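Long-range contact in SnoaL-like domain-containing protein (Burkholderia thailandensis E264, PDB 3H3H), which is of unknown function but belongs to the SnoaL-like family of the NTF2 superfamily, whose cone-shaped alpha+beta fold usually encloses a pocket: residues Gln12-Trp17 and Phe77-Thr82. Sequence-based numbering, arbitrary orientation. Where two conformers were deposited one is given.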
ATOM      1  N   GLN B  12     -16.183  -3.162  -3.439  0.50 15.60           N
ATOM      2  CA  GLN B  12     -17.316  -2.372  -3.007  0.50 17.34           C
ATOM      3  C   GLN B  12     -16.809  -1.210  -2.133  0.50 16.03           C
ATOM      4  O   GLN B  12     -17.328  -0.085  -2.197  0.50 14.68           O
ATOM      5  CB  GLN B  12     -18.343  -3.253  -2.279  0.50 17.85           C
ATOM      6  CG  GLN B  12     -19.637  -2.535  -1.890  0.50 19.99           C
ATOM      7  CD  GLN B  12     -20.354  -1.924  -3.081  0.50 18.96           C
ATOM      8  OE1 GLN B  12     -20.197  -2.379  -4.221  0.50 19.52           O
ATOM      9  NE2 GLN B  12     -21.183  -0.908  -2.816  0.50 10.02           N
ATOM     10  N   PHE B  13     -15.830  -1.494  -1.283  1.00 14.71           N
ATOM     11  CA  PHE B  13     -15.212  -0.447  -0.504  1.00 15.11           C
ATOM     12  C   PHE B  13     -14.624   0.598  -1.457  1.00 14.74           C
ATOM     13  O   PHE B  13     -14.751   1.809  -1.275  1.00 10.52           O
ATOM     14  CB  PHE B  13     -14.105  -0.988   0.416  1.00 15.11           C
ATOM     15  CG  PHE B  13     -13.284   0.092   1.059  1.00 12.09           C
ATOM     16  CD1 PHE B  13     -13.771   0.802   2.125  1.00 17.64           C
ATOM     17  CD2 PHE B  13     -12.030   0.392   0.583  1.00 13.06           C
ATOM     18  CE1 PHE B  13     -13.043   1.847   2.666  1.00 20.93           C
ATOM     19  CE2 PHE B  13     -11.269   1.447   1.166  1.00 13.64           C
ATOM     20  CZ  PHE B  13     -11.777   2.149   2.166  1.00 17.72           C
ATOM     21  N   SER B  14     -13.855   0.149  -2.430  1.00 12.97           N
ATOM     22  CA  SER B  14     -13.216   1.074  -3.365  1.00 15.49           C
ATOM     23  C   SER B  14     -14.245   1.955  -4.112  1.00 15.29           C
ATOM     24  O   SER B  14     -14.072   3.146  -4.247  1.00 13.37           O
ATOM     25  CB  SER B  14     -12.359   0.283  -4.344  1.00 16.94           C
ATOM     26  OG  SER B  14     -11.360  -0.429  -3.665  1.00 18.29           O
ATOM     27  N   ARG B  15     -15.307   1.347  -4.610  0.50 17.12           N
ATOM     28  CA  ARG B  15     -16.320   2.093  -5.337  0.50 16.82           C
ATOM     29  C   ARG B  15     -17.027   3.102  -4.431  0.50 15.44           C
ATOM     30  O   ARG B  15     -17.306   4.220  -4.858  0.50 16.43           O
ATOM     31  CB  ARG B  15     -17.326   1.135  -6.000  0.50 18.14           C
ATOM     32  CG  ARG B  15     -18.464   1.818  -6.749  0.50 20.59           C
ATOM     33  CD  ARG B  15     -18.269   1.961  -8.267  0.50 21.55           C
ATOM     34  NE  ARG B  15     -19.543   2.296  -8.876  0.50 27.37           N
ATOM     35  CZ  ARG B  15     -20.362   1.407  -9.434  0.50 21.07           C
ATOM     36  NH1 ARG B  15     -21.521   1.798  -9.945  0.50 32.33           N
ATOM     37  NH2 ARG B  15     -20.017   0.128  -9.488  0.50 25.72           N
ATOM     38  N   GLU B  16     -17.300   2.741  -3.180  1.00 13.71           N
ATOM     39  CA  GLU B  16     -17.958   3.677  -2.277  1.00 12.97           C
ATOM     40  C   GLU B  16     -16.993   4.775  -1.894  1.00 14.09           C
ATOM     41  O   GLU B  16     -17.396   5.917  -1.863  1.00 14.94           O
ATOM     42  CB  GLU B  16     -18.506   2.990  -1.026  1.00 15.10           C
ATOM     43  CG  GLU B  16     -19.547   1.997  -1.348  1.00 12.12           C
ATOM     44  CD  GLU B  16     -20.083   1.246  -0.123  1.00 18.18           C
ATOM     45  OE1 GLU B  16     -19.528   1.329   0.980  1.00 20.78           O
ATOM     46  OE2 GLU B  16     -21.050   0.504  -0.285  1.00 18.84           O
ATOM     47  N   TRP B  17     -15.723   4.440  -1.625  1.00 10.98           N
ATOM     48  CA  TRP B  17     -14.761   5.432  -1.166  1.00 11.97           C
ATOM     49  C   TRP B  17     -14.485   6.430  -2.275  1.00 14.98           C
ATOM     50  O   TRP B  17     -14.494   7.639  -2.044  1.00 11.70           O
ATOM     51  CB  TRP B  17     -13.431   4.745  -0.757  1.00 13.46           C
ATOM     52  CG  TRP B  17     -12.465   5.628  -0.140  1.00 10.19           C
ATOM     53  CD1 TRP B  17     -12.336   5.935   1.195  1.00 11.11           C
ATOM     54  CD2 TRP B  17     -11.359   6.221  -0.794  1.00 11.64           C
ATOM     55  NE1 TRP B  17     -11.278   6.795   1.372  1.00 13.32           N
ATOM     56  CE2 TRP B  17     -10.610   6.917   0.185  1.00 13.17           C
ATOM     57  CE3 TRP B  17     -10.936   6.257  -2.121  1.00 13.36           C
ATOM     58  CZ2 TRP B  17      -9.478   7.665  -0.135  1.00 13.69           C
ATOM     59  CZ3 TRP B  17      -9.766   6.963  -2.421  1.00 14.86           C
ATOM     60  CH2 TRP B  17      -9.074   7.672  -1.449  1.00 14.39           C
ATOM     61  N   PHE B  77     -11.305  11.936  -8.142  1.00 13.51           N
ATOM     62  CA  PHE B  77     -10.344  10.839  -8.161  1.00 12.90           C
ATOM     63  C   PHE B  77     -10.776   9.853  -9.224  1.00 16.68           C
ATOM     64  O   PHE B  77     -11.949   9.570  -9.328  1.00 16.82           O
ATOM     65  CB  PHE B  77     -10.383  10.092  -6.856  1.00 13.57           C
ATOM     66  CG  PHE B  77      -9.898  10.878  -5.662  1.00 12.55           C
ATOM     67  CD1 PHE B  77      -9.158  12.058  -5.803  1.00 13.32           C
ATOM     68  CD2 PHE B  77     -10.108  10.398  -4.419  1.00 13.39           C
ATOM     69  CE1 PHE B  77      -8.695  12.717  -4.665  1.00 15.88           C
ATOM     70  CE2 PHE B  77      -9.673  11.052  -3.267  1.00 11.17           C
ATOM     71  CZ  PHE B  77      -8.951  12.191  -3.388  1.00 13.71           C
ATOM     72  N   GLU B  78      -9.825   9.337 -10.004  1.00 12.28           N
ATOM     73  CA  GLU B  78     -10.131   8.257 -10.958  1.00 12.02           C
ATOM     74  C   GLU B  78      -9.622   6.954 -10.433  1.00 13.45           C
ATOM     75  O   GLU B  78      -8.416   6.773 -10.313  1.00 13.97           O
ATOM     76  CB  GLU B  78      -9.522   8.528 -12.380  1.00 12.63           C
ATOM     77  CG  GLU B  78      -9.696   7.354 -13.321  1.00 15.61           C
ATOM     78  CD  GLU B  78      -9.288   7.656 -14.735  1.00 16.40           C
ATOM     79  OE1 GLU B  78      -8.845   8.784 -15.014  1.00 13.73           O
ATOM     80  OE2 GLU B  78      -9.421   6.744 -15.549  1.00 12.75           O
ATOM     81  N   TRP B  79     -10.520   6.004 -10.246  1.00 13.56           N
ATOM     82  CA  TRP B  79     -10.153   4.672  -9.771  1.00 15.36           C
ATOM     83  C   TRP B  79      -9.473   3.835 -10.829  1.00 13.90           C
ATOM     84  O   TRP B  79     -10.044   3.604 -11.895  1.00 14.58           O
ATOM     85  CB  TRP B  79     -11.383   3.979  -9.279  1.00 15.69           C
ATOM     86  CG  TRP B  79     -11.210   2.636  -8.699  1.00 17.05           C
ATOM     87  CD1 TRP B  79     -10.113   2.121  -8.113  1.00 14.66           C
ATOM     88  CD2 TRP B  79     -12.231   1.625  -8.598  1.00 16.05           C
ATOM     89  NE1 TRP B  79     -10.344   0.855  -7.688  1.00 16.36           N
ATOM     90  CE2 TRP B  79     -11.643   0.514  -7.973  1.00 19.63           C
ATOM     91  CE3 TRP B  79     -13.574   1.561  -8.968  1.00 21.20           C
ATOM     92  CZ2 TRP B  79     -12.358  -0.644  -7.677  1.00 17.02           C
ATOM     93  CZ3 TRP B  79     -14.297   0.372  -8.711  1.00 23.21           C
ATOM     94  CH2 TRP B  79     -13.680  -0.714  -8.092  1.00 23.91           C
ATOM     95  N   ILE B  80      -8.243   3.433 -10.564  1.00 13.67           N
ATOM     96  CA  ILE B  80      -7.464   2.585 -11.483  1.00 11.87           C
ATOM     97  C   ILE B  80      -7.524   1.117 -11.095  1.00 12.12           C
ATOM     98  O   ILE B  80      -7.975   0.296 -11.897  1.00 14.90           O
ATOM     99  CB  ILE B  80      -6.008   3.037 -11.603  1.00 11.03           C
ATOM    100  CG1 ILE B  80      -5.955   4.477 -12.129  1.00 15.83           C
ATOM    101  CG2 ILE B  80      -5.221   2.073 -12.483  1.00  9.93           C
ATOM    102  CD1 ILE B  80      -4.564   5.134 -12.021  1.00 14.41           C
ATOM    103  N   ALA B  81      -7.154   0.766  -9.865  1.00 11.19           N
ATOM    104  CA  ALA B  81      -7.203  -0.640  -9.495  1.00 12.47           C
ATOM    105  C   ALA B  81      -7.331  -0.785  -8.002  1.00 10.45           C
ATOM    106  O   ALA B  81      -6.947   0.101  -7.254  1.00 12.43           O
ATOM    107  CB  ALA B  81      -5.884  -1.322  -9.944  1.00 12.88           C
ATOM    108  N   THR B  82      -7.809  -1.939  -7.555  1.00 12.02           N
ATOM    109  CA  THR B  82      -7.821  -2.231  -6.145  1.00 12.77           C
ATOM    110  C   THR B  82      -7.160  -3.582  -5.933  1.00 12.38           C
ATOM    111  O   THR B  82      -7.438  -4.535  -6.686  1.00 14.81           O
ATOM    112  CB  THR B  82      -9.235  -2.297  -5.595  1.00 17.47           C
ATOM    113  OG1 THR B  82      -9.729  -0.971  -5.461  1.00 20.37           O
ATOM    114  CG2 THR B  82      -9.214  -2.875  -4.209  1.00 22.36           C
TER
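Thr82 OG1 is gripped by two bonds: it donates to Ser14 OG at a very short 2.5 Å, and it accepts the indole N-H of Trp79, with NE1 2.9 Å from OG1 and the bond bent to 133°. Since Ser14 OG is also bonded to Ala10 O, one turn back in the helix, a short polar chain runs from indole through both buried hydroxyls to the helix backbone. The bond from NE1 helps fix the rotation of the Trp79 ring, whose CG stands anti to the backbone N. Ser14 CB packs against the benzo side of this indole, 3.5 Å from Trp79 CZ2, and Arg15 N lies over one ring face. A MES molecule, probably from the crystallisation liquor, binds beside Trp79 and Thr82. At the other end of the contact, Trp17 CH2 reaches to 3.9 Å from Phe77 CE2; the two rings are tilted by 26° but barely overlap. Trp17 NE1 bonds to Tyr33 OH, and Trp21 and Tyr93 meet both rings. As in the NTF2-like fold, helix 7-22 packs on the curved sheet, its segment 12-17 nearly antiparallel (156°) to 78-82 of strand 78-84, an edge strand within this chain, where Ile80 and Ala81 form a classic beta bulge opposite His92 of strand 88-94.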